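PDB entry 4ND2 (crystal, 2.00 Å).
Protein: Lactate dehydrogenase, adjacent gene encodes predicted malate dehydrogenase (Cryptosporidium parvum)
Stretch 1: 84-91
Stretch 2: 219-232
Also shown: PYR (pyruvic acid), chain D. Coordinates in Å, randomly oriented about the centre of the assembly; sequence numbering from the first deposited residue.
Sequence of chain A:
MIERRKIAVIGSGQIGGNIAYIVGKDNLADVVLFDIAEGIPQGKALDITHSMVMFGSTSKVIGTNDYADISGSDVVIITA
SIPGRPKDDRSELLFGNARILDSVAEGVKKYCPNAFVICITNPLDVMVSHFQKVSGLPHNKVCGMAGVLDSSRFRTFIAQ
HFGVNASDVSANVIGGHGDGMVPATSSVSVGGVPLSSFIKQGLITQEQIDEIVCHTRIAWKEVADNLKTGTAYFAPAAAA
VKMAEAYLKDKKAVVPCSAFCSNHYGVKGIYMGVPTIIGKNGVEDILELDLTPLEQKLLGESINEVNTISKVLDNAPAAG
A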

# COMPACT_ATOMS: atom_id res chain seq x y z
N GLY A 84 9.75 6.99 33.15
CA GLY A 84 10.34 8.33 33.16
C GLY A 84 11.38 8.51 32.07
O GLY A 84 12.23 7.65 31.86
N ARG A 85 11.32 9.65 31.38
CA ARG A 85 12.30 9.99 30.35
C ARG A 85 13.65 10.32 30.98
O ARG A 85 13.72 10.72 32.14
CB ARG A 85 11.83 11.18 29.51
CG ARG A 85 11.51 12.45 30.30
CD ARG A 85 11.60 13.70 29.43
NE ARG A 85 12.99 14.04 29.10
CZ ARG A 85 13.39 15.17 28.53
NH1 ARG A 85 12.51 16.12 28.21
NH2 ARG A 85 14.68 15.36 28.28
N PRO A 86 14.73 10.15 30.22
CA PRO A 86 16.03 10.65 30.66
C PRO A 86 16.04 12.17 30.70
O PRO A 86 15.47 12.81 29.82
CB PRO A 86 16.99 10.13 29.59
CG PRO A 86 16.34 8.92 29.04
CD PRO A 86 14.86 9.16 29.13
N LYS A 87 16.68 12.74 31.72
CA LYS A 87 16.79 14.19 31.84
C LYS A 87 17.80 14.72 30.82
O LYS A 87 17.45 15.51 29.94
CB LYS A 87 17.21 14.58 33.26
CG LYS A 87 17.26 16.08 33.52
CD LYS A 87 17.84 16.40 34.89
CE LYS A 87 18.11 17.89 35.04
NZ LYS A 87 18.80 18.20 36.32
N ASP A 88 19.05 14.28 30.95
CA ASP A 88 20.16 14.79 30.14
C ASP A 88 20.81 13.75 29.23
O ASP A 88 21.28 14.09 28.15
CB ASP A 88 21.24 15.40 31.05
CG ASP A 88 20.71 16.54 31.90
OD1 ASP A 88 19.94 17.38 31.38
OD2 ASP A 88 21.08 16.61 33.09
N ASP A 89 20.84 12.49 29.66
CA ASP A 89 21.52 11.43 28.92
C ASP A 89 20.74 10.11 28.97
O ASP A 89 20.21 9.74 30.02
CB ASP A 89 22.93 11.21 29.47
CG ASP A 89 23.83 10.44 28.52
OD1 ASP A 89 23.61 9.22 28.32
OD2 ASP A 89 24.77 11.04 27.97
N ARG A 90 20.70 9.41 27.84
CA ARG A 90 20.03 8.11 27.74
C ARG A 90 20.60 7.08 28.72
O ARG A 90 19.91 6.12 29.08
CB ARG A 90 20.17 7.55 26.32
CG ARG A 90 19.50 8.36 25.22
CD ARG A 90 20.00 7.87 23.86
NE ARG A 90 19.41 8.56 22.71
CZ ARG A 90 19.88 9.67 22.14
NH1 ARG A 90 20.96 10.28 22.62
NH2 ARG A 90 19.26 10.17 21.08
N SER A 91 21.85 7.26 29.14
CA SER A 91 22.52 6.32 30.04
C SER A 91 21.99 6.34 31.48
O SER A 91 22.33 5.47 32.27
CB SER A 91 24.03 6.58 30.04
OG SER A 91 24.31 7.86 30.59
N ALA A 219 18.44 15.88 18.43
CA ALA A 219 17.04 15.73 18.01
C ALA A 219 16.15 15.08 19.09
O ALA A 219 14.99 15.46 19.23
CB ALA A 219 16.96 14.92 16.72
N TRP A 220 16.69 14.12 19.83
CA TRP A 220 15.90 13.42 20.85
C TRP A 220 15.37 14.37 21.93
O TRP A 220 14.23 14.22 22.38
CB TRP A 220 16.69 12.26 21.47
CG TRP A 220 17.67 12.63 22.54
CD1 TRP A 220 18.94 13.10 22.37
CD2 TRP A 220 17.47 12.53 23.96
NE1 TRP A 220 19.54 13.31 23.59
CE2 TRP A 220 18.66 12.97 24.58
CE3 TRP A 220 16.39 12.12 24.76
CZ2 TRP A 220 18.80 13.01 25.97
CZ3 TRP A 220 16.54 12.16 26.15
CH2 TRP A 220 17.74 12.60 26.74
N LYS A 221 16.18 15.36 22.32
CA LYS A 221 15.79 16.34 23.33
C LYS A 221 14.76 17.33 22.80
O LYS A 221 13.87 17.74 23.53
CB LYS A 221 17.01 17.11 23.85
CG LYS A 221 18.06 16.22 24.50
CD LYS A 221 19.13 17.03 25.22
CE LYS A 221 20.11 16.11 25.93
NZ LYS A 221 21.28 16.84 26.49
N GLU A 222 14.90 17.71 21.53
CA GLU A 222 13.94 18.62 20.90
C GLU A 222 12.53 18.04 20.93
O GLU A 222 11.57 18.75 21.25
CB GLU A 222 14.34 18.91 19.45
CG GLU A 222 13.54 20.06 18.84
CD GLU A 222 13.73 20.20 17.34
OE1 GLU A 222 13.31 21.24 16.80
OE2 GLU A 222 14.30 19.29 16.70
N VAL A 223 12.40 16.77 20.60
CA VAL A 223 11.11 16.08 20.65
C VAL A 223 10.67 15.92 22.11
O VAL A 223 9.55 16.29 22.47
CB VAL A 223 11.17 14.70 19.96
CG1 VAL A 223 9.86 13.95 20.12
CG2 VAL A 223 11.52 14.87 18.48
N ALA A 224 11.56 15.40 22.95
CA ALA A 224 11.26 15.13 24.36
C ALA A 224 10.81 16.36 25.13
O ALA A 224 9.85 16.30 25.91
CB ALA A 224 12.47 14.49 25.04
N ASP A 225 11.50 17.49 24.93
CA ASP A 225 11.16 18.74 25.62
C ASP A 225 9.80 19.30 25.21
O ASP A 225 9.16 20.01 25.99
CB ASP A 225 12.25 19.80 25.40
CG ASP A 225 13.53 19.49 26.16
OD1 ASP A 225 13.54 18.57 27.00
OD2 ASP A 225 14.54 20.18 25.91
N ASN A 226 9.37 18.99 23.99
CA ASN A 226 8.06 19.41 23.50
C ASN A 226 6.94 18.48 23.99
O ASN A 226 5.87 18.95 24.36
CB ASN A 226 8.06 19.51 21.97
CG ASN A 226 8.67 20.80 21.47
OD1 ASN A 226 8.18 21.88 21.76
ND2 ASN A 226 9.76 20.69 20.71
N LEU A 227 7.20 17.18 23.98
CA LEU A 227 6.22 16.19 24.45
C LEU A 227 6.01 16.26 25.97
O LEU A 227 4.91 15.99 26.45
CB LEU A 227 6.64 14.77 24.07
CG LEU A 227 6.69 14.44 22.57
CD1 LEU A 227 7.28 13.06 22.36
CD2 LEU A 227 5.30 14.53 21.95
N LYS A 228 7.07 16.59 26.70
CA LYS A 228 7.06 16.77 28.16
C LYS A 228 6.91 15.47 28.96
O LYS A 228 7.67 15.24 29.91
CB LYS A 228 6.00 17.79 28.59
CG LYS A 228 6.27 19.19 28.08
CD LYS A 228 5.24 20.19 28.59
CE LYS A 228 5.70 21.62 28.36
NZ LYS A 228 6.06 21.89 26.94
N THR A 229 5.96 14.62 28.59
CA THR A 229 5.67 13.39 29.33
C THR A 229 6.53 12.19 28.91
O THR A 229 6.43 11.12 29.51
CB THR A 229 4.19 13.00 29.19
OG1 THR A 229 3.87 12.84 27.81
CG2 THR A 229 3.29 14.07 29.80
N GLY A 230 7.38 12.36 27.90
CA GLY A 230 8.24 11.27 27.46
C GLY A 230 9.10 11.58 26.24
O GLY A 230 9.13 12.71 25.76
N THR A 231 9.79 10.56 25.75
CA THR A 231 10.66 10.68 24.58
C THR A 231 9.88 10.33 23.30
O THR A 231 8.71 9.95 23.36
CB THR A 231 11.91 9.79 24.73
OG1 THR A 231 11.55 8.53 25.31
CG2 THR A 231 12.94 10.47 25.63
N ALA A 232 10.53 10.47 22.15
CA ALA A 232 9.91 10.19 20.85
C ALA A 232 9.41 8.75 20.78
O ALA A 232 10.00 7.85 21.38
CB ALA A 232 10.89 10.45 19.72
C PYR D . 15.78 9.19 20.59
O PYR D . 14.72 9.79 20.31
OXT PYR D . 16.77 9.23 19.83
CA PYR D . 15.87 8.43 21.84
O3 PYR D . 16.80 7.65 22.01
CB PYR D . 14.82 8.61 22.90
O HOH W 1 22.28 13.27 25.50
O HOH W 2 19.20 12.62 19.09

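The strongest link across this contact is the salt bridge between Arg85 and Asp225, in which NH1 of Arg85 donates to OD1 of Asp225 at 2.9 Å along an almost straight N-H...O line (177°). The long arginine side chain suits the role because its guanidinium has donors to spare: while NH1 of Arg85 serves the aspartate, NE and NH2 of Arg85 both donate to O of Pro86, at 2.9 and 3.1 Å, holding the group in place. Ala224 CB lies over one face of this guanidinium, a small methyl that fits close to the flat cation.

A second, weak hydrogen bond runs from NZ of Lys221 to O of Asp88 (3.2 Å), made possible by an extended lysine chain. The same carbonyl accepts a hydrogen bond from a water that also accepts weakly from NE1 of Trp220.

Trp220 is the centre of the packing. Arg90 lies over one face of its indole, with CZ of Arg90 3.8 Å from the centroid of the five-membered ring of Trp220, a cation-pi arrangement that leaves the guanidinium edge free for pyruvate: NE of Arg90 donates to PYR O3 and NH2 of Arg90 to PYR OXT, both at 2.9 Å. Pro86 CB packs against Trp220 CH2 at 3.8 Å. Where the two backbones come closest, Arg85 CB packs on Gly230 CA at 4.1 Å and on Thr231 CG2, also at 4.1 Å.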